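Local coordinates for antifreeze protein (Marinomonas primoryensis, PDB 3P4G) that binds to ice as a hyperactive, calcium-dependent antifreeze protein, a right-handed beta-helix that probably docks through ordered, anchored clathrate waters, at residues G132-G137 with I143-D148. Sequence-based numbering, arbitrary orientation.
Sequences GDLDAG and IQIGGD. With CA (calcium ion), chain I; MG (magnesium ion), chain S; CA (calcium ion), chain J.
With CG1 anti to its carbonyl carbon (chi1 -55°) and chi2 at an uncommon 100°, Ile143 brings CD1 up against the methyl of Ala136, while CG2, anti to the backbone N, is the branch that meets Leu134. Ile143 CD1 lies 3.7 Å from Ala136 CB, the closest approach between the two segments. Leu134 sends CD1 across the interior to both isoleucines, 4.3 Å from Ile143 CG2 and 4.5 Å from Ile145 CD1, a looser fit of methyl against methyl. No hydrogen bond links 132-137 to 143-148; the four side chains meet by apolar contact alone, all buried, and Val124 and Ile126 of strand 123-126 extend the same core. Beyond strand 134-135 the chain turns: Asp135 OD2 accepts from Gly137 N at 2.7 Å, approached nearly end-on to its C-O bond though bent at hydrogen (134°), forming an Asx turn. The next two carbonyls serve different calcium ions, Ala136 O and Gly137 O each at 2.4 Å, and both carboxylate oxygens of Asp141 join the pair of sites, one to each ion. At the far end of 143-148, Asp148 OD2 binds a magnesium ion at 2.0 Å, whose other five ligands are waters; OD1 accepts from one of these and from Asp167 N. Two strand faces closing on an aliphatic core, with a row of calcium ions along one edge, each held between the turns of successive coils, are characteristic of a right-handed calcium-binding beta-helix.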
loop_
_atom_site.group_PDB
_atom_site.type_symbol
_atom_site.label_atom_id
_atom_site.label_comp_id
_atom_site.label_asym_id
_atom_site.label_seq_id
_atom_site.Cartn_x
_atom_site.Cartn_y
_atom_site.Cartn_z
ATOM N N GLY A 132 -4.223 -7.797 -11.535
ATOM C CA GLY A 132 -3.615 -9.129 -11.306
ATOM C C GLY A 132 -2.845 -9.005 -10.002
ATOM O O GLY A 132 -2.625 -7.882 -9.520
ATOM N N ASP A 133 -2.444 -10.119 -9.412
ATOM C CA ASP A 133 -1.755 -10.093 -8.133
ATOM C C ASP A 133 -0.313 -9.751 -8.327
ATOM O O ASP A 133 0.369 -10.388 -9.111
ATOM C CB ASP A 133 -1.793 -11.472 -7.442
ATOM C CG ASP A 133 -3.185 -11.868 -6.999
ATOM O OD1 ASP A 133 -4.122 -11.023 -6.916
ATOM O OD2 ASP A 133 -3.358 -13.056 -6.711
ATOM N N LEU A 134 0.139 -8.740 -7.607
ATOM C CA LEU A 134 1.546 -8.369 -7.641
ATOM C C LEU A 134 2.299 -8.816 -6.406
ATOM O O LEU A 134 1.814 -8.659 -5.234
ATOM C CB LEU A 134 1.649 -6.835 -7.772
ATOM C CG LEU A 134 3.085 -6.312 -8.039
ATOM C CD1 LEU A 134 2.970 -5.036 -8.836
ATOM C CD2 LEU A 134 3.790 -5.942 -6.812
ATOM N N ASP A 135 3.510 -9.363 -6.626
ATOM C CA ASP A 135 4.386 -9.678 -5.501
ATOM C C ASP A 135 5.738 -9.033 -5.733
ATOM O O ASP A 135 6.407 -9.351 -6.720
ATOM C CB ASP A 135 4.558 -11.200 -5.335
ATOM C CG ASP A 135 5.113 -11.562 -3.967
ATOM O OD1 ASP A 135 4.533 -12.417 -3.218
ATOM O OD2 ASP A 135 6.053 -10.917 -3.556
ATOM N N ALA A 136 6.130 -8.086 -4.870
ATOM C CA ALA A 136 7.426 -7.403 -5.078
ATOM C C ALA A 136 8.564 -8.259 -4.543
ATOM O O ALA A 136 9.757 -7.995 -4.811
ATOM C CB ALA A 136 7.426 -6.021 -4.400
ATOM N N GLY A 137 8.219 -9.301 -3.768
ATOM C CA GLY A 137 9.206 -10.256 -3.276
ATOM C C GLY A 137 10.146 -9.728 -2.191
ATOM O O GLY A 137 9.926 -8.629 -1.588
ATOM N N ILE A 143 7.195 0.310 -5.478
ATOM C CA ILE A 143 6.009 0.003 -6.325
ATOM C C ILE A 143 5.176 1.295 -6.526
ATOM O O ILE A 143 4.796 1.976 -5.543
ATOM C CB ILE A 143 5.116 -1.111 -5.735
ATOM C CG1 ILE A 143 5.942 -2.399 -5.455
ATOM C CG2 ILE A 143 3.952 -1.434 -6.655
ATOM C CD1 ILE A 143 6.309 -2.523 -4.001
ATOM N N GLN A 144 4.903 1.637 -7.784
ATOM C CA GLN A 144 4.060 2.760 -8.049
ATOM C C GLN A 144 2.953 2.285 -9.002
ATOM O O GLN A 144 3.235 1.669 -10.051
ATOM C CB GLN A 144 4.853 3.846 -8.741
ATOM C CG GLN A 144 3.995 5.057 -9.030
ATOM C CD GLN A 144 4.747 6.355 -9.255
ATOM O OE1 GLN A 144 5.759 6.651 -8.591
ATOM N NE2 GLN A 144 4.249 7.157 -10.211
ATOM N N ILE A 145 1.722 2.552 -8.595
ATOM C CA ILE A 145 0.508 2.161 -9.366
ATOM C C ILE A 145 -0.250 3.446 -9.603
ATOM O O ILE A 145 -0.712 4.074 -8.633
ATOM C CB ILE A 145 -0.402 1.156 -8.551
ATOM C CG1 ILE A 145 0.362 -0.021 -7.973
ATOM C CG2 ILE A 145 -1.687 0.702 -9.411
ATOM C CD1 ILE A 145 1.077 -0.968 -9.000
ATOM N N GLY A 146 -0.416 3.839 -10.868
ATOM C CA GLY A 146 -1.033 5.118 -11.200
ATOM C C GLY A 146 -2.524 5.104 -10.906
ATOM O O GLY A 146 -3.064 6.109 -10.458
ATOM N N GLY A 147 -3.142 3.935 -11.109
ATOM C CA GLY A 147 -4.599 3.780 -10.882
ATOM C C GLY A 147 -4.929 3.097 -9.562
ATOM O O GLY A 147 -4.447 3.479 -8.486
ATOM N N ASP A 148 -5.782 2.080 -9.644
ATOM C CA ASP A 148 -6.297 1.383 -8.475
ATOM C C ASP A 148 -5.518 0.106 -8.255
ATOM O O ASP A 148 -4.938 -0.444 -9.210
ATOM C CB ASP A 148 -7.731 0.940 -8.794
ATOM C CG ASP A 148 -8.670 2.093 -9.010
ATOM O OD1 ASP A 148 -8.571 3.089 -8.296
ATOM O OD2 ASP A 148 -9.581 1.991 -9.870
HETATM CA CA CA I . 12.097 -7.668 -4.710
HETATM MG MG MG S . -11.003 3.197 -10.473
HETATM CA CA CA J . 10.062 -6.417 -0.721
HETATM O O HOH W 1 -10.177 4.836 -9.498
HETATM O O HOH W 2 -11.920 2.944 -8.637
HETATM O O HOH W 3 -12.615 4.211 -10.978
HETATM O O HOH W 4 -10.416 3.113 -12.426
HETATM O O HOH W 5 -12.234 1.596 -10.981
#